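Local coordinates for flavoprotein (PDB 5V8S), which probably works as an oxidoreductase in electron transfer, combining a metallo-beta-lactamase-like domain that holds a mu-oxo-diiron centre with a flavodoxin-like domain expected to bind FMN, at residues 28-36 with 185-193; 49-57 with 66-77. The protein carries 1 engineered substitution. All coordinates share one frame; numbering follows the deposited sequence.

Contact 1 (28-36 with 185-193)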
loop_
_atom_site.group_PDB
_atom_site.type_symbol
_atom_site.label_atom_id
_atom_site.label_comp_id
_atom_site.label_asym_id
_atom_site.label_seq_id
_atom_site.Cartn_x
_atom_site.Cartn_y
_atom_site.Cartn_z
ATOM N N TYR A 28 11.309 -29.085 -26.108
ATOM C CA TYR A 28 10.102 -29.187 -25.300
ATOM C C TYR A 28 10.003 -27.967 -24.402
ATOM O O TYR A 28 11.019 -27.464 -23.903
ATOM C CB TYR A 28 10.139 -30.424 -24.396
ATOM C CG TYR A 28 10.166 -31.720 -25.165
ATOM C CD1 TYR A 28 11.350 -32.193 -25.712
ATOM C CD2 TYR A 28 9.015 -32.473 -25.344
ATOM C CE1 TYR A 28 11.386 -33.369 -26.423
ATOM C CE2 TYR A 28 9.043 -33.655 -26.063
ATOM C CZ TYR A 28 10.232 -34.099 -26.595
ATOM O OH TYR A 28 10.273 -35.271 -27.316
ATOM N N VAL A 29 8.778 -27.510 -24.178
ATOM C CA VAL A 29 8.488 -26.588 -23.083
ATOM C C VAL A 29 7.899 -27.377 -21.928
ATOM O O VAL A 29 7.103 -28.307 -22.127
ATOM C CB VAL A 29 7.544 -25.436 -23.502
ATOM C CG1 VAL A 29 6.191 -25.986 -23.967
ATOM C CG2 VAL A 29 7.386 -24.411 -22.368
ATOM N N LEU A 30 8.289 -26.986 -20.718
ATOM C CA LEU A 30 7.677 -27.432 -19.470
ATOM C C LEU A 30 7.159 -26.169 -18.797
ATOM O O LEU A 30 7.954 -25.356 -18.313
ATOM C CB LEU A 30 8.706 -28.114 -18.573
ATOM C CG LEU A 30 9.302 -29.393 -19.156
ATOM C CD1 LEU A 30 10.662 -29.630 -18.588
ATOM C CD2 LEU A 30 8.405 -30.569 -18.858
ATOM N N ARG A 31 5.839 -26.001 -18.775
ATOM C CA ARG A 31 5.207 -24.782 -18.283
ATOM C C ARG A 31 4.274 -25.139 -17.136
ATOM O O ARG A 31 3.447 -26.050 -17.265
ATOM C CB ARG A 31 4.412 -24.081 -19.407
ATOM C CG ARG A 31 3.457 -22.985 -18.930
ATOM C CD ARG A 31 2.766 -22.237 -20.066
ATOM N NE ARG A 31 1.456 -21.756 -19.619
ATOM C CZ ARG A 31 0.545 -21.203 -20.413
ATOM N NH1 ARG A 31 0.809 -21.007 -21.699
ATOM N NH2 ARG A 31 -0.638 -20.850 -19.922
ATOM N N ILE A 32 4.408 -24.432 -16.018
ATOM C CA ILE A 32 3.465 -24.560 -14.910
ATOM C C ILE A 32 2.734 -23.233 -14.732
ATOM O O ILE A 32 3.341 -22.159 -14.830
ATOM C CB ILE A 32 4.134 -25.057 -13.612
ATOM C CG1 ILE A 32 3.057 -25.397 -12.583
ATOM C CG2 ILE A 32 5.135 -24.041 -13.063
ATOM C CD1 ILE A 32 3.566 -26.142 -11.376
ATOM N N ASP A 33 1.427 -23.310 -14.549
ATOM C CA ASP A 33 0.570 -22.131 -14.411
ATOM C C ASP A 33 0.341 -21.866 -12.922
ATOM O O ASP A 33 -0.415 -22.591 -12.268
ATOM C CB ASP A 33 -0.738 -22.360 -15.169
ATOM C CG ASP A 33 -0.548 -22.318 -16.669
ATOM O OD1 ASP A 33 0.592 -22.074 -17.099
ATOM O OD2 ASP A 33 -1.531 -22.513 -17.409
ATOM N N ASP A 34 0.983 -20.820 -12.393
ATOM C CA ASP A 34 0.915 -20.516 -10.959
ATOM C C ASP A 34 -0.360 -19.722 -10.702
ATOM O O ASP A 34 -0.403 -18.503 -10.887
ATOM C CB ASP A 34 2.153 -19.746 -10.506
ATOM C CG ASP A 34 2.246 -19.627 -9.001
ATOM O OD1 ASP A 34 1.267 -20.001 -8.334
ATOM O OD2 ASP A 34 3.283 -19.159 -8.504
ATOM N N ASP A 35 -1.398 -20.422 -10.265
ATOM C CA ASP A 35 -2.638 -19.783 -9.845
ATOM C C ASP A 35 -2.735 -19.639 -8.330
ATOM O O ASP A 35 -3.808 -19.300 -7.818
ATOM C CB ASP A 35 -3.863 -20.513 -10.405
ATOM C CG ASP A 35 -3.960 -21.947 -9.945
ATOM O OD1 ASP A 35 -3.028 -22.447 -9.296
ATOM O OD2 ASP A 35 -4.991 -22.584 -10.245
ATOM N N ARG A 36 -1.645 -19.894 -7.601
ATOM C CA ARG A 36 -1.626 -19.697 -6.155
ATOM C C ARG A 36 -1.104 -18.319 -5.784
ATOM O O ARG A 36 -1.625 -17.683 -4.859
ATOM C CB ARG A 36 -0.762 -20.767 -5.474
ATOM C CG ARG A 36 -1.308 -22.192 -5.552
ATOM C CD ARG A 36 -0.408 -23.179 -4.782
ATOM N NE ARG A 36 -0.625 -24.570 -5.175
ATOM C CZ ARG A 36 0.180 -25.579 -4.848
ATOM N NH1 ARG A 36 1.268 -25.365 -4.113
ATOM N NH2 ARG A 36 -0.105 -26.807 -5.250
ATOM N N TYR A 185 2.643 -11.454 -17.502
ATOM C CA TYR A 185 1.696 -12.118 -16.624
ATOM C C TYR A 185 0.581 -12.740 -17.470
ATOM O O TYR A 185 0.568 -12.604 -18.697
ATOM C CB TYR A 185 1.090 -11.107 -15.645
ATOM C CG TYR A 185 2.071 -10.420 -14.720
ATOM C CD1 TYR A 185 2.920 -11.149 -13.893
ATOM C CD2 TYR A 185 2.119 -9.037 -14.644
ATOM C CE1 TYR A 185 3.793 -10.501 -12.998
ATOM C CE2 TYR A 185 2.972 -8.385 -13.771
ATOM C CZ TYR A 185 3.820 -9.119 -12.947
ATOM O OH TYR A 185 4.679 -8.483 -12.059
ATOM N N LEU A 186 -0.366 -13.413 -16.794
ATOM C CA LEU A 186 -1.540 -14.082 -17.374
ATOM C C LEU A 186 -1.259 -15.557 -17.636
ATOM O O LEU A 186 -0.127 -15.945 -17.954
ATOM C CB LEU A 186 -2.049 -13.408 -18.673
ATOM C CG LEU A 186 -3.438 -13.866 -19.176
ATOM C CD1 LEU A 186 -4.572 -13.394 -18.302
ATOM C CD2 LEU A 186 -3.683 -13.409 -20.617
ATOM N N LEU A 187 -2.301 -16.382 -17.542
ATOM C CA LEU A 187 -2.206 -17.798 -17.862
ATOM C C LEU A 187 -3.036 -18.100 -19.099
ATOM O O LEU A 187 -4.152 -18.623 -18.983
ATOM C CB LEU A 187 -2.717 -18.614 -16.680
ATOM C CG LEU A 187 -1.994 -18.342 -15.360
ATOM C CD1 LEU A 187 -2.700 -19.072 -14.211
ATOM C CD2 LEU A 187 -0.516 -18.717 -15.467
ATOM N N PRO A 188 -2.528 -17.797 -20.294
ATOM C CA PRO A 188 -3.351 -17.923 -21.495
ATOM C C PRO A 188 -3.702 -19.372 -21.773
ATOM O O PRO A 188 -2.989 -20.308 -21.403
ATOM C CB PRO A 188 -2.458 -17.345 -22.600
ATOM C CG PRO A 188 -1.360 -16.632 -21.905
ATOM C CD PRO A 188 -1.176 -17.311 -20.609
ATOM N N GLU A 189 -4.804 -19.536 -22.491
ATOM C CA GLU A 189 -5.385 -20.842 -22.750
ATOM C C GLU A 189 -4.648 -21.622 -23.835
ATOM O O GLU A 189 -5.131 -22.682 -24.241
ATOM C CB GLU A 189 -6.859 -20.670 -23.149
ATOM C CG GLU A 189 -7.577 -19.473 -22.487
ATOM C CD GLU A 189 -9.103 -19.556 -22.604
ATOM O OE1 GLU A 189 -9.746 -18.517 -22.885
ATOM O OE2 GLU A 189 -9.660 -20.663 -22.419
ATOM N N ILE A 190 -3.508 -21.132 -24.321
ATOM C CA ILE A 190 -2.687 -21.843 -25.303
ATOM C C ILE A 190 -1.229 -21.488 -25.032
ATOM O O ILE A 190 -0.926 -20.603 -24.232
ATOM C CB ILE A 190 -3.102 -21.567 -26.768
ATOM C CG1 ILE A 190 -2.908 -20.106 -27.153
ATOM C CG2 ILE A 190 -4.559 -21.999 -27.010
ATOM C CD1 ILE A 190 -3.064 -19.910 -28.691
ATOM N N LEU A 191 -0.311 -22.203 -25.688
ATOM C CA LEU A 191 1.114 -22.008 -25.424
ATOM C C LEU A 191 1.714 -20.845 -26.196
ATOM O O LEU A 191 2.680 -20.227 -25.722
ATOM C CB LEU A 191 1.921 -23.265 -25.792
ATOM C CG LEU A 191 1.758 -24.494 -24.911
ATOM C CD1 LEU A 191 2.483 -25.686 -25.514
ATOM C CD2 LEU A 191 2.311 -24.185 -23.551
ATOM N N ASP A 192 1.237 -20.589 -27.416
ATOM C CA ASP A 192 1.976 -19.719 -28.325
ATOM C C ASP A 192 1.122 -18.583 -28.871
ATOM O O ASP A 192 -0.002 -18.356 -28.403
ATOM C CB ASP A 192 2.603 -20.531 -29.463
ATOM C CG ASP A 192 1.584 -21.058 -30.458
ATOM O OD1 ASP A 192 0.372 -20.964 -30.191
ATOM O OD2 ASP A 192 2.004 -21.581 -31.513
ATOM N N ASP A 193 1.680 -17.846 -29.834
ATOM C CA ASP A 193 1.083 -16.631 -30.382
ATOM C C ASP A 193 0.249 -16.880 -31.638
ATOM O O ASP A 193 0.181 -16.002 -32.502
ATOM C CB ASP A 193 2.167 -15.580 -30.652
ATOM C CG ASP A 193 3.179 -16.009 -31.724
ATOM O OD1 ASP A 193 3.415 -17.224 -31.877
ATOM O OD2 ASP A 193 3.751 -15.120 -32.407
HETATM O O HOH W 1 3.349 -20.586 -22.994
#

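Contact 2 (49-57 with 66-77)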
loop_
_atom_site.group_PDB
_atom_site.type_symbol
_atom_site.label_atom_id
_atom_site.label_comp_id
_atom_site.label_asym_id
_atom_site.label_seq_id
_atom_site.Cartn_x
_atom_site.Cartn_y
_atom_site.Cartn_z
ATOM N N GLY A 49 -2.425 -14.387 -12.423
ATOM C CA GLY A 49 -1.390 -15.398 -12.340
ATOM C C GLY A 49 -0.222 -15.152 -13.277
ATOM O O GLY A 49 -0.145 -14.174 -14.031
ATOM N N ILE A 50 0.707 -16.103 -13.230
ATOM C CA ILE A 50 1.915 -16.078 -14.041
ATOM C C ILE A 50 2.356 -17.516 -14.239
ATOM O O ILE A 50 2.163 -18.366 -13.365
ATOM C CB ILE A 50 3.016 -15.225 -13.371
ATOM C CG1 ILE A 50 4.170 -14.962 -14.346
ATOM C CG2 ILE A 50 3.491 -15.878 -12.060
ATOM C CD1 ILE A 50 5.308 -14.110 -13.762
ATOM N N SER A 51 2.931 -17.797 -15.410
ATOM C CA SER A 51 3.494 -19.116 -15.655
ATOM C C SER A 51 5.004 -19.084 -15.450
ATOM O O SER A 51 5.642 -18.035 -15.537
ATOM C CB SER A 51 3.162 -19.626 -17.063
ATOM O OG SER A 51 3.973 -19.024 -18.067
ATOM N N TYR A 52 5.568 -20.260 -15.184
ATOM C CA TYR A 52 7.020 -20.474 -15.201
ATOM C C TYR A 52 7.304 -21.468 -16.316
ATOM O O TYR A 52 6.732 -22.569 -16.334
ATOM C CB TYR A 52 7.586 -20.971 -13.852
ATOM C CG TYR A 52 7.046 -20.166 -12.702
ATOM C CD1 TYR A 52 7.271 -18.801 -12.630
ATOM C CD2 TYR A 52 6.253 -20.755 -11.753
ATOM C CE1 TYR A 52 6.718 -18.021 -11.615
ATOM C CE2 TYR A 52 5.693 -19.988 -10.709
ATOM C CZ TYR A 52 5.930 -18.614 -10.660
ATOM O OH TYR A 52 5.369 -17.808 -9.665
ATOM N N ASN A 53 8.181 -21.079 -17.240
ATOM C CA ASN A 53 8.443 -21.862 -18.444
ATOM C C ASN A 53 9.905 -22.279 -18.459
ATOM O O ASN A 53 10.787 -21.420 -18.406
ATOM C CB ASN A 53 8.214 -21.048 -19.724
ATOM C CG ASN A 53 6.828 -20.403 -19.803
ATOM O OD1 ASN A 53 5.865 -20.838 -19.158
ATOM N ND2 ASN A 53 6.727 -19.357 -20.620
ATOM N N ALA A 54 10.158 -23.580 -18.538
ATOM C CA ALA A 54 11.495 -24.117 -18.739
ATOM C C ALA A 54 11.499 -24.904 -20.039
ATOM O O ALA A 54 10.443 -25.239 -20.568
ATOM C CB ALA A 54 11.877 -25.027 -17.570
ATOM N N TYR A 55 12.692 -25.194 -20.556
ATOM C CA TYR A 55 12.805 -25.817 -21.868
ATOM C C TYR A 55 13.827 -26.939 -21.819
ATOM O O TYR A 55 14.813 -26.863 -21.080
ATOM C CB TYR A 55 13.218 -24.801 -22.944
ATOM C CG TYR A 55 12.211 -23.675 -23.048
ATOM C CD1 TYR A 55 12.307 -22.558 -22.226
ATOM C CD2 TYR A 55 11.140 -23.745 -23.922
ATOM C CE1 TYR A 55 11.366 -21.536 -22.280
ATOM C CE2 TYR A 55 10.203 -22.731 -23.989
ATOM C CZ TYR A 55 10.319 -21.633 -23.173
ATOM O OH TYR A 55 9.373 -20.643 -23.274
ATOM N N LEU A 56 13.603 -27.969 -22.641
ATOM C CA LEU A 56 14.560 -29.059 -22.797
ATOM C C LEU A 56 14.894 -29.213 -24.274
ATOM O O LEU A 56 13.991 -29.370 -25.106
ATOM C CB LEU A 56 14.001 -30.380 -22.254
ATOM C CG LEU A 56 14.976 -31.563 -22.364
ATOM C CD1 LEU A 56 16.057 -31.451 -21.300
ATOM C CD2 LEU A 56 14.245 -32.889 -22.253
ATOM N N VAL A 57 16.187 -29.188 -24.593
ATOM C CA VAL A 57 16.663 -29.365 -25.960
ATOM C C VAL A 57 17.357 -30.715 -26.010
ATOM O O VAL A 57 18.366 -30.914 -25.334
ATOM C CB VAL A 57 17.623 -28.243 -26.402
ATOM C CG1 VAL A 57 17.849 -28.314 -27.914
ATOM C CG2 VAL A 57 17.086 -26.870 -26.002
ATOM N N ILE A 66 16.977 -25.690 -19.896
ATOM C CA ILE A 66 17.110 -24.235 -19.895
ATOM C C ILE A 66 16.102 -23.680 -18.901
ATOM O O ILE A 66 14.887 -23.797 -19.097
ATOM C CB ILE A 66 16.942 -23.630 -21.298
ATOM C CG1 ILE A 66 17.999 -24.260 -22.226
ATOM C CG2 ILE A 66 17.091 -22.091 -21.251
ATOM C CD1 ILE A 66 17.996 -23.713 -23.627
ATOM N N ASP A 67 16.618 -23.111 -17.814
ATOM C CA ASP A 67 15.834 -22.510 -16.737
ATOM C C ASP A 67 15.021 -23.565 -15.979
ATOM O O ASP A 67 15.301 -24.764 -16.099
ATOM C CB ASP A 67 15.033 -21.324 -17.291
ATOM C CG ASP A 67 15.958 -20.205 -17.844
ATOM O OD1 ASP A 67 17.069 -19.981 -17.280
ATOM O OD2 ASP A 67 15.605 -19.569 -18.860
ATOM N N GLY A 68 14.067 -23.151 -15.155
ATOM C CA GLY A 68 13.374 -24.065 -14.272
ATOM C C GLY A 68 12.084 -23.434 -13.759
ATOM O O GLY A 68 11.532 -22.518 -14.371
ATOM N N TRP A 69 11.618 -23.925 -12.612
ATOM C CA TRP A 69 10.378 -23.463 -11.995
ATOM C C TRP A 69 10.638 -22.980 -10.570
ATOM O O TRP A 69 11.662 -23.285 -9.960
ATOM C CB TRP A 69 9.328 -24.580 -11.900
ATOM C CG TRP A 69 8.745 -25.066 -13.206
ATOM C CD1 TRP A 69 8.963 -24.568 -14.448
ATOM C CD2 TRP A 69 7.838 -26.161 -13.363
ATOM N NE1 TRP A 69 8.264 -25.300 -15.378
ATOM C CE2 TRP A 69 7.569 -26.287 -14.735
ATOM C CE3 TRP A 69 7.236 -27.058 -12.472
ATOM C CZ2 TRP A 69 6.725 -27.264 -15.242
ATOM C CZ3 TRP A 69 6.410 -28.033 -12.974
ATOM C CH2 TRP A 69 6.149 -28.119 -14.349
ATOM N N LYS A 70 9.681 -22.226 -10.037
ATOM C CA LYS A 70 9.782 -21.732 -8.669
ATOM C C LYS A 70 9.864 -22.907 -7.699
ATOM O O LYS A 70 9.312 -23.981 -7.945
ATOM C CB LYS A 70 8.556 -20.873 -8.374
ATOM C CG LYS A 70 8.640 -20.058 -7.102
ATOM C CD LYS A 70 7.491 -19.015 -7.108
ATOM C CE LYS A 70 7.298 -18.287 -5.804
ATOM N NZ LYS A 70 6.366 -19.044 -4.978
ATOM N N GLY A 71 10.526 -22.673 -6.559
ATOM C CA GLY A 71 10.906 -23.761 -5.670
ATOM C C GLY A 71 9.748 -24.526 -5.060
ATOM O O GLY A 71 9.881 -25.717 -4.771
ATOM N N ASN A 72 8.613 -23.856 -4.808
ATOM C CA ASN A 72 7.466 -24.571 -4.259
ATOM C C ASN A 72 6.881 -25.588 -5.231
ATOM O O ASN A 72 6.045 -26.401 -4.822
ATOM C CB ASN A 72 6.383 -23.601 -3.737
ATOM C CG ASN A 72 5.918 -22.600 -4.782
ATOM O OD1 ASN A 72 6.705 -22.072 -5.553
ATOM N ND2 ASN A 72 4.621 -22.318 -4.793
ATOM N N TYR A 73 7.327 -25.584 -6.489
ATOM C CA TYR A 73 6.870 -26.529 -7.493
ATOM C C TYR A 73 7.988 -27.482 -7.938
ATOM O O TYR A 73 7.911 -28.067 -9.022
ATOM C CB TYR A 73 6.301 -25.758 -8.685
ATOM C CG TYR A 73 5.069 -24.924 -8.363
ATOM C CD1 TYR A 73 3.907 -25.527 -7.917
ATOM C CD2 TYR A 73 5.069 -23.544 -8.519
ATOM C CE1 TYR A 73 2.774 -24.781 -7.620
ATOM C CE2 TYR A 73 3.928 -22.778 -8.240
ATOM C CZ TYR A 73 2.786 -23.406 -7.789
ATOM O OH TYR A 73 1.654 -22.666 -7.488
ATOM N N ALA A 74 9.027 -27.655 -7.112
ATOM C CA ALA A 74 10.184 -28.459 -7.511
ATOM C C ALA A 74 9.819 -29.926 -7.717
ATOM O O ALA A 74 10.316 -30.571 -8.647
ATOM C CB ALA A 74 11.298 -28.320 -6.474
ATOM N N LYS A 75 8.968 -30.477 -6.853
ATOM C CA LYS A 75 8.549 -31.865 -7.017
ATOM C C LYS A 75 7.780 -32.036 -8.313
ATOM O O LYS A 75 7.994 -33.007 -9.055
ATOM C CB LYS A 75 7.685 -32.297 -5.827
ATOM C CG LYS A 75 7.015 -33.672 -5.988
ATOM C CD LYS A 75 5.762 -33.804 -5.125
ATOM C CE LYS A 75 4.808 -34.851 -5.693
ATOM N NZ LYS A 75 5.452 -36.189 -5.809
ATOM N N GLU A 76 6.876 -31.097 -8.598
ATOM C CA GLU A 76 6.125 -31.129 -9.844
ATOM C C GLU A 76 7.059 -31.023 -11.044
ATOM O O GLU A 76 6.843 -31.683 -12.069
ATOM C CB GLU A 76 5.101 -29.990 -9.845
ATOM C CG GLU A 76 3.938 -30.173 -8.864
ATOM C CD GLU A 76 4.202 -29.627 -7.458
ATOM O OE1 GLU A 76 5.365 -29.348 -7.103
ATOM O OE2 GLU A 76 3.219 -29.467 -6.698
ATOM N N PHE A 77 8.109 -30.201 -10.935
ATOM C CA PHE A 77 9.045 -30.028 -12.042
ATOM C C PHE A 77 9.781 -31.324 -12.351
ATOM O O PHE A 77 9.900 -31.725 -13.517
ATOM C CB PHE A 77 10.054 -28.924 -11.718
ATOM C CG PHE A 77 11.064 -28.719 -12.798
ATOM C CD1 PHE A 77 10.713 -28.106 -13.986
ATOM C CD2 PHE A 77 12.368 -29.160 -12.635
ATOM C CE1 PHE A 77 11.647 -27.945 -14.996
ATOM C CE2 PHE A 77 13.298 -28.990 -13.639
ATOM C CZ PHE A 77 12.943 -28.382 -14.809
HETATM O O HOH W 2 12.994 -19.736 -19.453
#

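Contact 1 (28-36 with 185-193)
Arg31 reaches from its strand to the loop 185-193 and spends its guanidinium group on backbone carbonyls. Arg31 NH2 donates to Pro188 O at 2.8 Å, lying in that carbonyl's plane on a lone pair, whereas NH1 of the same arginine meets Ile190 O at 3.1 Å from above the carbonyl plane, 45° out of it. A water adds a third link, accepting from NH1 and donating to Leu191 O. Arginine suits the place because a single flat group with several N-H bonds can satisfy carbonyls of a loop without regular structure. The carrying strand 26-34 belongs to the seven-stranded mixed sheet of the metallo-beta-lactamase-like domain, and the loop runs between strand 175-179 of the five-stranded sheet and helix 196-214. Apolar contacts flank the arginine: Leu187 CD2 packs on Asp33 CB at 3.7 Å, and Leu191 puts CD1 against Val29 CG1 at 4.0 Å and CD2 beside the Arg31 methylene CD. What aims the guanidinium is Asp33, gripped side-on in a salt bridge. Arg31 NE gives a nearly straight bond (170°) to the syn lone pair of Asp33 OD1 at 2.7 Å, and NH2 bonds to Asp33 OD2. With CG anti to the backbone N (chi1 167°) and the chain extended to NE, Arg31 spans the gap to the loop. Farther out, Trp17 NE1 bonds to Asp33 OD2, tying the carboxylate to the edge strand 16-22.

Contact 2 (49-57 with 66-77)
Tyr52 lays one face of its ring against the aliphatic part of Lys70, whose CB stands 4.2 Å from the ring centroid in a CH-pi contact, offset toward the rim. Lys70 CD continues along to the phenol end, 3.5 Å from Tyr52 OH. Lysine fits here because its methylenes pack on the ring while NZ travels on to Asn72 OD1 and to a salt bridge with Asp304 of the second subunit. At the ring's edge, Tyr52 CE2 meets Tyr73 CE2 at 4.1 Å, the two side chains crossing at about a right angle. Both phenols bond to Asp34. Trp69 brings its CD1 to Tyr52 CB at 3.9 Å; the indole NE1 bonds to Leu30 O. Small Ala54 lets the chain that follows strand 62-66 come close, its CB 3.7 Å from Gly68 CA and 3.9 Å from Phe77 CE1. Phe77, with CG anti to the backbone N (chi1 179°), sets its CD1 over the centre of the Trp69 ring. Farther along, Tyr55 and Ile66 form an antiparallel hydrogen-bonded pair, Ile66 N to Tyr55 O being 2.7 Å and Tyr55 N to Ile66 O 3.0 Å. Strands 50-59 and 62-66 are thus neighbours in the seven-stranded sheet; from the second the chain turns through 67-73 into helix 74-82, with Ile66 and Val57 also packing on Phe177 of strand 175-179.

How the contacts relate
Both contacts are largely buried and share one sheet, in which strands 26-34 and 50-59 are neighbours, bonded for instance from Leu30 N to Ala54 O. Contact 1 is the more polar: a guanidinium group, paired with an aspartate of the same strand, meets loop carbonyls on the side toward the five-stranded sheet. Contact 2 relies on aromatic and apolar packing beside a short strand pairing, on the way into helix 74-82, and reaches the subunit interface through a lysine. The two join at a probable hydrogen bond, Asp34 OD2 to Tyr52 OH at 2.7 Å, with the side chain of Tyr52 about 6 Å from the bound mu-oxo-diiron. Leu187 CD2 also packs on the backbone of Ile50, so the loop touches strand 50-59 as well.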